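Local coordinates for protein iron-regulated transcriptional activator AFT2 (Saccharomyces cerevisiae, PDB 4LMG) that activates the iron regulon of yeast when iron is scarce, binding the sequence 5'-CACCC-3' in target promoters through a WRKY-GCM1 domain, at residues I7-V12 and W88-M93; K45-C50 and P74-A79. One frame throughout, in Å; residues are numbered along the deposited sequence.

In the fold
Both contacts belong to one five-stranded antiparallel sheet, ordered 7-8, 87-93, 76-82, 45-50, 36-42. From the N terminus the chain lays down edge strand 7-8, passes through helix 21-29 and strand 36-42, and enters strand 45-50. Contact 2 then closes a loop when 74-79 returns antiparallel beside 45-50. The chain turns from 76-82 into 87-93, and contact 1 closes the longer loop by setting 88-93 against 7-12, so contact 2 is nested inside contact 1. The two meet where strands 76-82 and 87-93 adjoin: Met93 N lies 2.7 Å from Arg76 O, and Val92 packs on Phe75. Contact 2 carries one of four zinc ligands, Cys50, and side chains that reach the DNA; contact 1 adds strand 7-8 at one edge.

Contact 1 (I7-V12 and W88-M93); sequences IHLDPV and WNVVVM
An outermost strand of the WRKY-GCM1 sheet is paired here: 7-8 runs antiparallel to 88-93. Ile7 and Val92 form the hydrogen-bonded pair, with Val92 N to Ile7 O at 2.7 Å (N-H...O 170°) and the reciprocal Ile7 N to Val92 O at 2.9 Å, both donors lying in the carbonyl plane. Leu9 N continues the pattern, reaching Val90 O at 2.8 Å nearly along the C=O axis. Beyond it the segments part, and a water spans the gap, accepting from Val90 N and donating to Leu9 O. His8 and Val91, the non-hydrogen-bonded pair, lie side by side. Val91 CG2, anti to its carbonyl carbon, sits over one face of the imidazole, 3.7 Å from the ring centroid of His8, a CH-pi contact displaced toward the rim. On the other face of the sheet, Leu9 splits its two methyls: CD1 meets Val92 CG2 at 3.5 Å, while CD2 crosses to Val90 CG1. After the cis peptide before Pro11 the chain comes back, and Val12 CG1 touches Val90 CG2 at 4.0 Å. Main-chain bonds therefore fix the register at Ile7 to Leu9, whereas from Leu9 O onward the segments are joined mainly by a bridging water and by Val12 against Val90.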
loop_
_atom_site.group_PDB
_atom_site.type_symbol
_atom_site.label_atom_id
_atom_site.label_comp_id
_atom_site.label_asym_id
_atom_site.label_seq_id
_atom_site.Cartn_x
_atom_site.Cartn_y
_atom_site.Cartn_z
ATOM N N ILE A 7 1.201 -19.931 19.736
ATOM C CA ILE A 7 0.034 -20.039 20.604
ATOM C C ILE A 7 -1.276 -19.900 19.834
ATOM O O ILE A 7 -1.552 -18.856 19.245
ATOM C CB ILE A 7 0.067 -18.976 21.713
ATOM C CG1 ILE A 7 1.395 -19.038 22.470
ATOM C CG2 ILE A 7 -1.111 -19.157 22.658
ATOM C CD1 ILE A 7 1.566 -17.941 23.492
ATOM N N HIS A 8 -2.081 -20.957 19.843
ATOM C CA HIS A 8 -3.387 -20.924 19.195
ATOM C C HIS A 8 -4.423 -20.277 20.102
ATOM O O HIS A 8 -4.491 -20.580 21.291
ATOM C CB HIS A 8 -3.837 -22.334 18.806
ATOM C CG HIS A 8 -3.056 -22.926 17.676
ATOM N ND1 HIS A 8 -1.762 -23.380 17.823
ATOM C CD2 HIS A 8 -3.383 -23.136 16.379
ATOM C CE1 HIS A 8 -1.328 -23.847 16.665
ATOM N NE2 HIS A 8 -2.293 -23.709 15.772
ATOM N N LEU A 9 -5.225 -19.382 19.535
ATOM C CA LEU A 9 -6.260 -18.688 20.292
ATOM C C LEU A 9 -7.593 -19.425 20.227
ATOM O O LEU A 9 -7.998 -19.898 19.168
ATOM C CB LEU A 9 -6.427 -17.254 19.782
ATOM C CG LEU A 9 -5.611 -16.167 20.485
ATOM C CD1 LEU A 9 -4.166 -16.596 20.669
ATOM C CD2 LEU A 9 -5.700 -14.855 19.720
ATOM N N ASP A 10 -8.264 -19.519 21.372
ATOM C CA ASP A 10 -9.569 -20.164 21.461
ATOM C C ASP A 10 -10.417 -19.524 22.554
ATOM O O ASP A 10 -9.901 -19.152 23.608
ATOM C CB ASP A 10 -9.416 -21.662 21.734
ATOM C CG ASP A 10 -9.017 -22.442 20.499
ATOM O OD1 ASP A 10 -9.514 -22.115 19.400
ATOM O OD2 ASP A 10 -8.206 -23.383 20.627
ATOM N N PRO A 11 -11.728 -19.390 22.302
ATOM C CA PRO A 11 -12.346 -19.787 21.035
ATOM C C PRO A 11 -12.269 -18.663 20.009
ATOM O O PRO A 11 -12.070 -17.504 20.379
ATOM C CB PRO A 11 -13.801 -20.022 21.432
ATOM C CG PRO A 11 -14.033 -19.036 22.526
ATOM C CD PRO A 11 -12.728 -18.926 23.279
ATOM N N VAL A 12 -12.421 -19.004 18.735
ATOM C CA VAL A 12 -12.400 -18.009 17.672
ATOM C C VAL A 12 -13.783 -17.870 17.046
ATOM O O VAL A 12 -14.356 -18.851 16.574
ATOM C CB VAL A 12 -11.381 -18.376 16.578
ATOM C CG1 VAL A 12 -11.376 -17.324 15.481
ATOM C CG2 VAL A 12 -9.994 -18.530 17.179
ATOM N N TRP A 88 -11.795 -19.968 10.629
ATOM C CA TRP A 88 -10.545 -19.238 10.788
ATOM C C TRP A 88 -9.810 -19.718 12.027
ATOM O O TRP A 88 -10.415 -19.890 13.084
ATOM C CB TRP A 88 -10.811 -17.737 10.919
ATOM C CG TRP A 88 -11.279 -17.078 9.659
ATOM C CD1 TRP A 88 -12.562 -17.003 9.199
ATOM C CD2 TRP A 88 -10.469 -16.384 8.703
ATOM N NE1 TRP A 88 -12.599 -16.310 8.012
ATOM C CE2 TRP A 88 -11.327 -15.920 7.685
ATOM C CE3 TRP A 88 -9.100 -16.114 8.605
ATOM C CZ2 TRP A 88 -10.862 -15.201 6.584
ATOM C CZ3 TRP A 88 -8.638 -15.399 7.510
ATOM C CH2 TRP A 88 -9.518 -14.951 6.516
ATOM N N ASN A 89 -8.507 -19.941 11.904
ATOM C CA ASN A 89 -7.691 -20.173 13.086
ATOM C C ASN A 89 -6.721 -19.016 13.325
ATOM O O ASN A 89 -6.179 -18.434 12.381
ATOM C CB ASN A 89 -6.975 -21.529 13.033
ATOM C CG ASN A 89 -6.030 -21.653 11.857
ATOM O OD1 ASN A 89 -4.826 -21.434 11.988
ATOM N ND2 ASN A 89 -6.569 -22.023 10.702
ATOM N N VAL A 90 -6.528 -18.666 14.591
ATOM C CA VAL A 90 -5.681 -17.538 14.935
ATOM C C VAL A 90 -4.525 -17.984 15.815
ATOM O O VAL A 90 -4.727 -18.612 16.857
ATOM C CB VAL A 90 -6.478 -16.433 15.649
ATOM C CG1 VAL A 90 -5.594 -15.224 15.905
ATOM C CG2 VAL A 90 -7.695 -16.044 14.824
ATOM N N VAL A 91 -3.310 -17.663 15.387
ATOM C CA VAL A 91 -2.120 -18.056 16.125
ATOM C C VAL A 91 -1.233 -16.855 16.432
ATOM O O VAL A 91 -1.037 -15.981 15.585
ATOM C CB VAL A 91 -1.296 -19.094 15.343
ATOM C CG1 VAL A 91 -0.127 -19.583 16.184
ATOM C CG2 VAL A 91 -2.178 -20.261 14.922
ATOM N N VAL A 92 -0.706 -16.819 17.651
ATOM C CA VAL A 92 0.250 -15.795 18.044
ATOM C C VAL A 92 1.667 -16.353 17.950
ATOM O O VAL A 92 1.950 -17.442 18.449
ATOM C CB VAL A 92 0.003 -15.310 19.485
ATOM C CG1 VAL A 92 1.085 -14.332 19.904
ATOM C CG2 VAL A 92 -1.376 -14.678 19.607
ATOM N N MET A 93 2.552 -15.600 17.305
ATOM C CA MET A 93 3.941 -16.007 17.132
ATOM C C MET A 93 4.874 -14.995 17.791
ATOM O O MET A 93 4.496 -13.844 18.005
ATOM C CB MET A 93 4.271 -16.121 15.645
ATOM C CG MET A 93 3.250 -16.916 14.846
ATOM S SD MET A 93 3.519 -16.816 13.067
ATOM C CE MET A 93 2.184 -17.851 12.470
HETATM O O HOH W 1 -7.248 -20.750 16.392
#

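Contact 2 (K45-C50 and P74-A79); sequences KVTFKC and PFRIRA. With ZN (zinc ion), chain I; nucleotides of chain H.
Cys50 SG binds the zinc ion at 2.3 Å and also lies obliquely to the Phe75 ring, 4.0 Å from its CD1. Along the same strand, two side chains grip nucleotide DA2 of chain H: Lys45, bent at chi3 (64°), donates from NZ to the base atom N7 at 2.7 Å, and Thr47 OG1 donates to phosphate oxygen OP1 at 2.9 Å. Arg76 bends at chi2 (-58°) so that its guanidinium lies between C2 of nucleotide DA1 on one face and Lys49 on the other, with Lys49 CD 3.7 Å above the plane and over its centre. Arg76 NH1 is held by Phe75 O at 2.8 Å and by Cys73 O. Lys49 NZ and Arg76 NH2 carry like charges 4.4 Å apart, an apposition that would be unfavourable and that Glu39, a long and weak ion-pair partner of both, may ease. Behind these side chains, Val46 and Ala79 exchange two backbone hydrogen bonds, as do Phe48 and Ile77, the straightest from Phe48 N to Ile77 O (2.7 Å, 175°). Val46, Phe48, Ile77 and Ala79 fill the opposite face, where helix 21-29 covers Phe48, Ile77 and Ala79. Cys73, His97 and His99 complete the zinc site, while His97 stacks on Phe75. A DNA-facing sheet joined at its end to a Cys2His2 zinc site is characteristic of the WRKY-GCM1 fold.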
loop_
_atom_site.group_PDB
_atom_site.type_symbol
_atom_site.label_atom_id
_atom_site.label_comp_id
_atom_site.label_asym_id
_atom_site.label_seq_id
_atom_site.Cartn_x
_atom_site.Cartn_y
_atom_site.Cartn_z
ATOM N N LYS A 45 -6.325 -15.060 4.564
ATOM C CA LYS A 45 -5.231 -14.905 5.519
ATOM C C LYS A 45 -4.955 -13.445 5.858
ATOM O O LYS A 45 -4.895 -12.590 4.974
ATOM C CB LYS A 45 -3.950 -15.550 4.986
ATOM C CG LYS A 45 -2.734 -15.298 5.861
ATOM C CD LYS A 45 -1.462 -15.807 5.209
ATOM C CE LYS A 45 -1.156 -15.057 3.920
ATOM N NZ LYS A 45 0.054 -15.610 3.252
ATOM N N VAL A 46 -4.786 -13.170 7.146
ATOM C CA VAL A 46 -4.402 -11.840 7.601
ATOM C C VAL A 46 -3.260 -11.947 8.601
ATOM O O VAL A 46 -3.330 -12.718 9.558
ATOM C CB VAL A 46 -5.572 -11.101 8.263
ATOM C CG1 VAL A 46 -5.193 -9.647 8.520
ATOM C CG2 VAL A 46 -6.810 -11.187 7.392
ATOM N N THR A 47 -2.203 -11.179 8.365
ATOM C CA THR A 47 -1.068 -11.149 9.276
ATOM C C THR A 47 -1.009 -9.802 9.983
ATOM O O THR A 47 -1.053 -8.753 9.346
ATOM C CB THR A 47 0.257 -11.393 8.539
ATOM O OG1 THR A 47 0.239 -12.695 7.943
ATOM C CG2 THR A 47 1.425 -11.304 9.507
ATOM N N PHE A 48 -0.918 -9.845 11.306
ATOM C CA PHE A 48 -0.900 -8.640 12.117
ATOM C C PHE A 48 0.446 -8.475 12.805
ATOM O O PHE A 48 1.158 -9.452 13.038
ATOM C CB PHE A 48 -2.002 -8.698 13.177
ATOM C CG PHE A 48 -3.382 -8.878 12.615
ATOM C CD1 PHE A 48 -3.870 -10.142 12.329
ATOM C CD2 PHE A 48 -4.198 -7.784 12.386
ATOM C CE1 PHE A 48 -5.142 -10.310 11.821
ATOM C CE2 PHE A 48 -5.469 -7.944 11.877
ATOM C CZ PHE A 48 -5.943 -9.210 11.595
ATOM N N LYS A 49 0.787 -7.233 13.128
ATOM C CA LYS A 49 1.975 -6.949 13.923
ATOM C C LYS A 49 1.786 -5.657 14.709
ATOM O O LYS A 49 0.765 -4.982 14.572
ATOM C CB LYS A 49 3.215 -6.857 13.035
ATOM C CG LYS A 49 3.164 -5.737 12.009
ATOM C CD LYS A 49 4.417 -5.739 11.158
ATOM C CE LYS A 49 4.361 -4.674 10.078
ATOM N NZ LYS A 49 5.498 -4.820 9.129
ATOM N N CYS A 50 2.769 -5.316 15.535
ATOM C CA CYS A 50 2.707 -4.075 16.299
ATOM C C CYS A 50 2.912 -2.882 15.384
ATOM O O CYS A 50 3.799 -2.893 14.530
ATOM C CB CYS A 50 3.761 -4.059 17.408
ATOM S SG CYS A 50 3.390 -5.124 18.818
ATOM N N PRO A 74 9.260 -8.348 16.669
ATOM C CA PRO A 74 9.046 -9.661 16.050
ATOM C C PRO A 74 7.636 -10.212 16.262
ATOM O O PRO A 74 7.229 -11.125 15.543
ATOM C CB PRO A 74 10.062 -10.544 16.776
ATOM C CG PRO A 74 10.152 -9.940 18.136
ATOM C CD PRO A 74 10.011 -8.451 17.934
ATOM N N PHE A 75 6.913 -9.670 17.238
ATOM C CA PHE A 75 5.551 -10.110 17.536
ATOM C C PHE A 75 4.709 -10.229 16.268
ATOM O O PHE A 75 4.699 -9.323 15.433
ATOM C CB PHE A 75 4.890 -9.141 18.517
ATOM C CG PHE A 75 3.486 -9.521 18.904
ATOM C CD1 PHE A 75 2.397 -8.943 18.273
ATOM C CD2 PHE A 75 3.256 -10.445 19.913
ATOM C CE1 PHE A 75 1.102 -9.285 18.636
ATOM C CE2 PHE A 75 1.968 -10.790 20.279
ATOM C CZ PHE A 75 0.890 -10.209 19.640
ATOM N N ARG A 76 4.006 -11.350 16.128
ATOM C CA ARG A 76 3.168 -11.583 14.956
ATOM C C ARG A 76 1.891 -12.338 15.300
ATOM O O ARG A 76 1.906 -13.281 16.089
ATOM C CB ARG A 76 3.936 -12.358 13.882
ATOM C CG ARG A 76 5.003 -11.559 13.154
ATOM C CD ARG A 76 4.416 -10.328 12.485
ATOM N NE ARG A 76 5.395 -9.645 11.643
ATOM C CZ ARG A 76 6.370 -8.869 12.109
ATOM N NH1 ARG A 76 6.505 -8.678 13.415
ATOM N NH2 ARG A 76 7.212 -8.285 11.268
ATOM N N ILE A 77 0.785 -11.915 14.702
ATOM C CA ILE A 77 -0.459 -12.667 14.786
ATOM C C ILE A 77 -0.882 -13.072 13.381
ATOM O O ILE A 77 -0.904 -12.247 12.467
ATOM C CB ILE A 77 -1.582 -11.851 15.440
ATOM C CG1 ILE A 77 -1.175 -11.413 16.849
ATOM C CG2 ILE A 77 -2.866 -12.662 15.492
ATOM C CD1 ILE A 77 -2.261 -10.668 17.584
ATOM N N ARG A 78 -1.208 -14.347 13.206
ATOM C CA ARG A 78 -1.600 -14.846 11.896
ATOM C C ARG A 78 -2.963 -15.524 11.951
ATOM O O ARG A 78 -3.145 -16.517 12.650
ATOM C CB ARG A 78 -0.542 -15.808 11.355
ATOM C CG ARG A 78 -0.755 -16.234 9.910
ATOM C CD ARG A 78 0.522 -16.819 9.331
ATOM N NE ARG A 78 0.334 -17.335 7.980
ATOM C CZ ARG A 78 0.085 -18.609 7.697
ATOM N NH1 ARG A 78 -0.005 -19.501 8.676
ATOM N NH2 ARG A 78 -0.074 -18.994 6.437
ATOM N N ALA A 79 -3.924 -14.963 11.229
ATOM C CA ALA A 79 -5.238 -15.571 11.102
ATOM C C ALA A 79 -5.353 -16.198 9.721
ATOM O O ALA A 79 -5.138 -15.529 8.711
ATOM C CB ALA A 79 -6.327 -14.538 11.312
HETATM ZN ZN ZN I . 5.478 -5.437 19.681
ATOM O "O5'" DA H 1 3.915 -17.195 8.953
ATOM C "C5'" DA H 1 4.467 -16.056 9.608
ATOM C "C4'" DA H 1 4.118 -14.776 8.866
ATOM O "O4'" DA H 1 4.569 -13.634 9.634
ATOM C "C3'" DA H 1 4.787 -14.605 7.511
ATOM O "O3'" DA H 1 4.043 -13.690 6.714
ATOM C "C2'" DA H 1 6.143 -14.026 7.901
ATOM C "C1'" DA H 1 5.797 -13.161 9.112
ATOM N N9 DA H 1 6.793 -13.227 10.177
ATOM C C8 DA H 1 6.919 -14.200 11.130
ATOM N N7 DA H 1 7.910 -14.000 11.965
ATOM C C5 DA H 1 8.473 -12.811 11.531
ATOM C C6 DA H 1 9.565 -12.054 11.998
ATOM N N6 DA H 1 10.309 -12.406 13.053
ATOM N N1 DA H 1 9.863 -10.915 11.337
ATOM C C2 DA H 1 9.115 -10.566 10.282
ATOM N N3 DA H 1 8.067 -11.193 9.751
ATOM C C4 DA H 1 7.796 -12.320 10.429
ATOM P P DA H 2 3.083 -14.232 5.544
ATOM O OP1 DA H 2 1.831 -13.442 5.584
ATOM O OP2 DA H 2 3.007 -15.705 5.662
ATOM O "O5'" DA H 2 3.873 -13.845 4.199
ATOM C "C5'" DA H 2 5.301 -13.909 4.151
ATOM C "C4'" DA H 2 5.865 -14.009 2.738
ATOM O "O4'" DA H 2 4.886 -14.573 1.826
ATOM C "C3'" DA H 2 6.332 -12.705 2.102
ATOM O "O3'" DA H 2 7.507 -12.958 1.345
ATOM C "C2'" DA H 2 5.173 -12.305 1.196
ATOM C "C1'" DA H 2 4.544 -13.645 0.821
ATOM N N9 DA H 2 3.091 -13.574 0.782
ATOM C C8 DA H 2 2.218 -14.113 1.682
ATOM N N7 DA H 2 0.959 -13.884 1.397
ATOM C C5 DA H 2 1.012 -13.140 0.232
ATOM C C6 DA H 2 0.009 -12.583 -0.579
ATOM N N6 DA H 2 -1.294 -12.701 -0.314
ATOM N N1 DA H 2 0.401 -11.898 -1.672
ATOM C C2 DA H 2 1.710 -11.784 -1.928
ATOM N N3 DA H 2 2.743 -12.267 -1.240
ATOM C C4 DA H 2 2.319 -12.938 -0.161
HETATM O O HOH W 2 5.196 -6.651 15.968
#